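Local structure of hypothetical protein TTHA0636 (Thermus thermophilus HB8, 1WWP) at residues R75-M80 with A107-Q112; K39-Y44 with E111-R116. The protein is of unknown function but, as a member of the nucleotidyltransferase substrate-binding family, probably works alongside a nucleotidyltransferase partner. All blocks are in the same frame, centred on the assembly; numbering follows the deposited sequence.

Contact 1 of 2, residues R75-M80 with A107-Q112; sequences RLALGM and ARLMEQ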
loop_
_atom_site.group_PDB
_atom_site.type_symbol
_atom_site.label_atom_id
_atom_site.label_comp_id
_atom_site.label_asym_id
_atom_site.label_seq_id
_atom_site.Cartn_x
_atom_site.Cartn_y
_atom_site.Cartn_z
ATOM N N ARG A 75 -7.049 7.154 -19.851
ATOM C CA ARG A 75 -5.657 6.722 -19.887
ATOM C C ARG A 75 -4.882 7.150 -18.638
ATOM O O ARG A 75 -4.079 6.390 -18.109
ATOM C CB ARG A 75 -4.967 7.257 -21.148
ATOM C CG ARG A 75 -5.410 6.545 -22.416
ATOM C CD ARG A 75 -5.056 5.060 -22.335
ATOM N NE ARG A 75 -5.942 4.214 -23.130
ATOM C CZ ARG A 75 -5.910 2.886 -23.112
ATOM N NH1 ARG A 75 -5.034 2.256 -22.341
ATOM N NH2 ARG A 75 -6.760 2.184 -23.851
ATOM N N LEU A 76 -5.120 8.361 -18.155
ATOM C CA LEU A 76 -4.427 8.810 -16.957
ATOM C C LEU A 76 -4.879 7.896 -15.796
ATOM O O LEU A 76 -4.096 7.586 -14.903
ATOM C CB LEU A 76 -4.783 10.272 -16.666
ATOM C CG LEU A 76 -3.786 11.245 -16.009
ATOM C CD1 LEU A 76 -4.482 11.916 -14.846
ATOM C CD2 LEU A 76 -2.518 10.543 -15.541
ATOM N N ALA A 77 -6.143 7.469 -15.833
ATOM C CA ALA A 77 -6.720 6.576 -14.817
ATOM C C ALA A 77 -6.048 5.203 -14.848
ATOM O O ALA A 77 -5.695 4.650 -13.809
ATOM C CB ALA A 77 -8.225 6.414 -15.051
ATOM N N LEU A 78 -5.879 4.658 -16.048
ATOM C CA LEU A 78 -5.244 3.357 -16.222
ATOM C C LEU A 78 -3.793 3.418 -15.757
ATOM O O LEU A 78 -3.227 2.418 -15.302
ATOM C CB LEU A 78 -5.307 2.932 -17.695
ATOM C CG LEU A 78 -6.702 2.621 -18.244
ATOM C CD1 LEU A 78 -6.664 2.567 -19.765
ATOM C CD2 LEU A 78 -7.201 1.308 -17.657
ATOM N N GLY A 79 -3.188 4.595 -15.870
ATOM C CA GLY A 79 -1.815 4.731 -15.430
ATOM C C GLY A 79 -1.826 4.720 -13.921
ATOM O O GLY A 79 -0.887 4.254 -13.274
HETATM N N MSE A 80 -2.915 5.233 -13.359
HETATM C CA MSE A 80 -3.083 5.290 -11.919
HETATM C C MSE A 80 -3.146 3.861 -11.370
HETATM O O MSE A 80 -2.583 3.571 -10.323
HETATM C CB MSE A 80 -4.366 6.045 -11.598
HETATM C CG MSE A 80 -4.458 6.582 -10.195
HETATM SE SE MSE A 80 -5.866 7.909 -10.070
HETATM C CE MSE A 80 -7.414 6.730 -10.087
ATOM N N ALA A 107 -4.726 13.394 -8.230
ATOM C CA ALA A 107 -5.570 14.104 -7.281
ATOM C C ALA A 107 -6.629 14.931 -8.014
ATOM O O ALA A 107 -7.809 14.884 -7.670
ATOM C CB ALA A 107 -4.711 15.005 -6.396
ATOM N N ARG A 108 -6.216 15.681 -9.028
ATOM C CA ARG A 108 -7.159 16.507 -9.781
ATOM C C ARG A 108 -8.180 15.643 -10.521
ATOM O O ARG A 108 -9.381 15.895 -10.449
ATOM C CB ARG A 108 -6.416 17.388 -10.790
ATOM C CG ARG A 108 -5.384 18.333 -10.177
ATOM C CD ARG A 108 -4.566 19.038 -11.255
ATOM N NE ARG A 108 -3.387 19.698 -10.698
ATOM C CZ ARG A 108 -3.427 20.752 -9.888
ATOM N NH1 ARG A 108 -4.591 21.281 -9.535
ATOM N NH2 ARG A 108 -2.299 21.275 -9.423
ATOM N N LEU A 109 -7.698 14.627 -11.231
ATOM C CA LEU A 109 -8.585 13.733 -11.981
ATOM C C LEU A 109 -9.682 13.161 -11.079
ATOM O O LEU A 109 -10.869 13.221 -11.409
ATOM C CB LEU A 109 -7.777 12.582 -12.590
ATOM C CG LEU A 109 -8.307 11.766 -13.783
ATOM C CD1 LEU A 109 -8.277 10.304 -13.414
ATOM C CD2 LEU A 109 -9.711 12.200 -14.185
HETATM N N MSE A 110 -9.282 12.621 -9.932
HETATM C CA MSE A 110 -10.238 12.031 -9.010
HETATM C C MSE A 110 -11.221 13.034 -8.457
HETATM O O MSE A 110 -12.404 12.724 -8.293
HETATM C CB MSE A 110 -9.512 11.316 -7.867
HETATM C CG MSE A 110 -8.730 10.093 -8.342
HETATM SE SE MSE A 110 -8.044 8.890 -6.982
HETATM C CE MSE A 110 -6.331 9.714 -6.589
ATOM N N GLU A 111 -10.734 14.237 -8.168
ATOM C CA GLU A 111 -11.578 15.295 -7.632
ATOM C C GLU A 111 -12.646 15.668 -8.657
ATOM O O GLU A 111 -13.813 15.847 -8.322
ATOM C CB GLU A 111 -10.718 16.521 -7.295
ATOM C CG GLU A 111 -11.468 17.660 -6.606
ATOM C CD GLU A 111 -10.550 18.801 -6.164
ATOM O OE1 GLU A 111 -11.033 19.694 -5.434
ATOM O OE2 GLU A 111 -9.355 18.813 -6.543
ATOM N N GLN A 112 -12.236 15.772 -9.913
ATOM C CA GLN A 112 -13.142 16.133 -10.992
ATOM C C GLN A 112 -14.129 15.026 -11.320
ATOM O O GLN A 112 -15.301 15.291 -11.591
ATOM C CB GLN A 112 -12.345 16.484 -12.252
ATOM C CG GLN A 112 -11.667 17.835 -12.210
ATOM C CD GLN A 112 -10.859 18.105 -13.458
ATOM O OE1 GLN A 112 -11.330 17.885 -14.573
ATOM N NE2 GLN A 112 -9.635 18.588 -13.279
#
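Ala-77 and Leu-109 sit where helices 71-86 and 93-116 come nearest in these segments, their CA atoms 7.9 Å apart and the two short axes 10.7 Å apart at closest approach, with their N-to-C directions 117° apart. This is helix-to-helix packing inside an all-helical bundle, close to the centre of the chain, and everything that meets is apolar. Leu-109 carries one half of the contact: with CG anti to its backbone N (chi1 -159°), it extends toward the facing helix and is met by two residues one step apart there. Leu-76 runs past it in the opposite direction, laying CD1 against both CB and CG of Leu-109, the latter at 4.0 Å. CD1 of Leu-109 rests against Ala-77 CB at 4.2 Å. One turn on from Leu-76, the selenomethionine Met-80 also points across and meets a second selenomethionine, Met-110. Both chains run straight through chi2 and turn at the selenium, although Met-80 leaves its backbone with CG anti to N and Met-110 with CG beside N, and the two side chains cross at a slant. Phe-37 of helix 20-49 touches both, while Phe-30 and Phe-34 of that helix add to the cover over Met-80; Ile-60 of helix 56-66 touches Ala-77. Leu-76 lies at the less buried margin. Deeper in, the two selenium atoms, SE of Met-80 and SE of Met-110, are 3.9 Å apart, and CE of Met-80 lies 3.8 Å from SE of Met-110.

Contact 2 of 2, residues K39-Y44 with E111-R116; sequences KALQAY and EQVLGR
Leu-41 and Val-113 make the tighter, buried half of this contact, crossing at about a right angle with Leu-41 CD2 4.1 Å from Val-113 CG1. Val-113 holds CG1 anti to its backbone N (chi1 -179°), which presents that methyl to the leucine. Leu-68 and Leu-69, from the loop between helices 56-66 and 71-86, touch Leu-41 and Val-113 respectively, and Phe-37 lies against Val-113 from one turn earlier on helix 20-49. Next to this pair Ala-40 faces Leu-114, CB to CD2 at 4.3 Å; the backbones are nearest here, with the two CA atoms 8.1 Å apart. Helix 20-49, the longest of the all-helical bundle, is thus joined to the C-terminal end of helix 93-116, and Leu-114 reaches on to Leu-6 of helix 2-13. Toward solvent the fit loosens. Ala-40 is partly exposed, and the Tyr-44 ring stands off, its OH 4.8 Å from Arg-116 O at the nearest and making a weak hydrogen bond to Arg-119 O. Exposed Arg-116 turns its guanidinium away to a salt bridge with Glu-73. On helix 20-49, Lys-39 NZ donates to Gln-42 OE1 at 3.3 Å, tilted 25° from the carbonyl plane.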
loop_
_atom_site.group_PDB
_atom_site.type_symbol
_atom_site.label_atom_id
_atom_site.label_comp_id
_atom_site.label_asym_id
_atom_site.label_seq_id
_atom_site.Cartn_x
_atom_site.Cartn_y
_atom_site.Cartn_z
ATOM N N LYS A 39 -13.931 2.182 -6.293
ATOM C CA LYS A 39 -15.109 1.582 -5.681
ATOM C C LYS A 39 -16.325 2.476 -5.876
ATOM O O LYS A 39 -17.431 1.992 -6.119
ATOM C CB LYS A 39 -14.867 1.331 -4.189
ATOM C CG LYS A 39 -13.948 0.146 -3.926
ATOM C CD LYS A 39 -14.544 -1.078 -4.567
ATOM C CE LYS A 39 -13.749 -2.317 -4.260
ATOM N NZ LYS A 39 -14.387 -3.460 -4.974
ATOM N N ALA A 40 -16.133 3.785 -5.785
ATOM C CA ALA A 40 -17.260 4.702 -5.969
ATOM C C ALA A 40 -17.711 4.660 -7.433
ATOM O O ALA A 40 -18.905 4.725 -7.740
ATOM C CB ALA A 40 -16.855 6.150 -5.565
ATOM N N LEU A 41 -16.753 4.589 -8.345
ATOM C CA LEU A 41 -17.074 4.502 -9.775
ATOM C C LEU A 41 -17.814 3.172 -10.045
ATOM O O LEU A 41 -18.809 3.139 -10.757
ATOM C CB LEU A 41 -15.791 4.538 -10.613
ATOM C CG LEU A 41 -15.302 5.872 -11.175
ATOM C CD1 LEU A 41 -14.055 5.635 -12.040
ATOM C CD2 LEU A 41 -16.393 6.493 -12.022
ATOM N N GLN A 42 -17.308 2.086 -9.467
ATOM C CA GLN A 42 -17.933 0.773 -9.646
ATOM C C GLN A 42 -19.409 0.792 -9.209
ATOM O O GLN A 42 -20.283 0.357 -9.953
ATOM C CB GLN A 42 -17.148 -0.286 -8.860
ATOM C CG GLN A 42 -17.763 -1.674 -8.907
ATOM C CD GLN A 42 -17.071 -2.648 -7.969
ATOM O OE1 GLN A 42 -16.908 -2.383 -6.776
ATOM N NE2 GLN A 42 -16.667 -3.787 -8.506
ATOM N N ALA A 43 -19.678 1.323 -8.013
ATOM C CA ALA A 43 -21.042 1.415 -7.478
ATOM C C ALA A 43 -21.903 2.319 -8.334
ATOM O O ALA A 43 -23.081 2.041 -8.570
ATOM C CB ALA A 43 -21.012 1.951 -6.046
ATOM N N TYR A 44 -21.315 3.414 -8.802
ATOM C CA TYR A 44 -22.052 4.348 -9.632
ATOM C C TYR A 44 -22.449 3.681 -10.961
ATOM O O TYR A 44 -23.580 3.804 -11.423
ATOM C CB TYR A 44 -21.194 5.569 -9.932
ATOM C CG TYR A 44 -21.875 6.582 -10.824
ATOM C CD1 TYR A 44 -22.724 7.546 -10.293
ATOM C CD2 TYR A 44 -21.677 6.569 -12.203
ATOM C CE1 TYR A 44 -23.354 8.474 -11.105
ATOM C CE2 TYR A 44 -22.305 7.492 -13.027
ATOM C CZ TYR A 44 -23.142 8.443 -12.470
ATOM O OH TYR A 44 -23.766 9.373 -13.275
ATOM N N GLU A 111 -10.734 14.237 -8.168
ATOM C CA GLU A 111 -11.578 15.295 -7.632
ATOM C C GLU A 111 -12.646 15.668 -8.657
ATOM O O GLU A 111 -13.813 15.847 -8.322
ATOM C CB GLU A 111 -10.718 16.521 -7.295
ATOM C CG GLU A 111 -11.468 17.660 -6.606
ATOM C CD GLU A 111 -10.550 18.801 -6.164
ATOM O OE1 GLU A 111 -11.033 19.694 -5.434
ATOM O OE2 GLU A 111 -9.355 18.813 -6.543
ATOM N N GLN A 112 -12.236 15.772 -9.913
ATOM C CA GLN A 112 -13.142 16.133 -10.992
ATOM C C GLN A 112 -14.129 15.026 -11.320
ATOM O O GLN A 112 -15.301 15.291 -11.591
ATOM C CB GLN A 112 -12.345 16.484 -12.252
ATOM C CG GLN A 112 -11.667 17.835 -12.210
ATOM C CD GLN A 112 -10.859 18.105 -13.458
ATOM O OE1 GLN A 112 -11.330 17.885 -14.573
ATOM N NE2 GLN A 112 -9.635 18.588 -13.279
ATOM N N VAL A 113 -13.666 13.784 -11.306
ATOM C CA VAL A 113 -14.575 12.689 -11.621
ATOM C C VAL A 113 -15.608 12.556 -10.523
ATOM O O VAL A 113 -16.791 12.472 -10.800
ATOM C CB VAL A 113 -13.828 11.356 -11.791
ATOM C CG1 VAL A 113 -14.822 10.239 -12.158
ATOM C CG2 VAL A 113 -12.783 11.497 -12.883
ATOM N N LEU A 114 -15.165 12.556 -9.269
ATOM C CA LEU A 114 -16.102 12.419 -8.159
ATOM C C LEU A 114 -17.191 13.479 -8.253
ATOM O O LEU A 114 -18.366 13.200 -7.990
ATOM C CB LEU A 114 -15.366 12.519 -6.821
ATOM C CG LEU A 114 -14.452 11.328 -6.518
ATOM C CD1 LEU A 114 -13.718 11.543 -5.206
ATOM C CD2 LEU A 114 -15.281 10.062 -6.477
ATOM N N GLY A 115 -16.794 14.689 -8.645
ATOM C CA GLY A 115 -17.752 15.772 -8.794
ATOM C C GLY A 115 -18.908 15.370 -9.697
ATOM O O GLY A 115 -20.063 15.358 -9.276
ATOM N N ARG A 116 -18.597 15.028 -10.942
ATOM C CA ARG A 116 -19.618 14.616 -11.892
ATOM C C ARG A 116 -20.526 13.504 -11.354
ATOM O O ARG A 116 -21.694 13.416 -11.727
ATOM C CB ARG A 116 -18.960 14.130 -13.183
ATOM C CG ARG A 116 -17.955 15.094 -13.773
ATOM C CD ARG A 116 -17.194 14.450 -14.918
ATOM N NE ARG A 116 -15.999 15.216 -15.241
ATOM C CZ ARG A 116 -14.899 14.694 -15.775
ATOM N NH1 ARG A 116 -14.839 13.399 -16.056
ATOM N NH2 ARG A 116 -13.848 15.468 -16.008
#

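From the N terminus, helix 2-13 leads into the long helix 20-49, which supplies residues 39-44 to contact 2. The chain then passes through helix 56-66 to residues 75-80 on helix 71-86, where contact 1 starts, and helix 93-116 returns to close both. Contact 1 closes the shorter excursion, with 26 residues between its segments; contact 2 closes one of 66 that takes in helices 56-66 and 71-86. Contact 1 starts inside that excursion and the two nest, their C-terminal segments overlapping at Glu-111 and Gln-112 and their centres about 11 Å apart. Helix 93-116 thereby ties helix 71-86 and helix 20-49 together, with Phe-37 touching residues of both contacts.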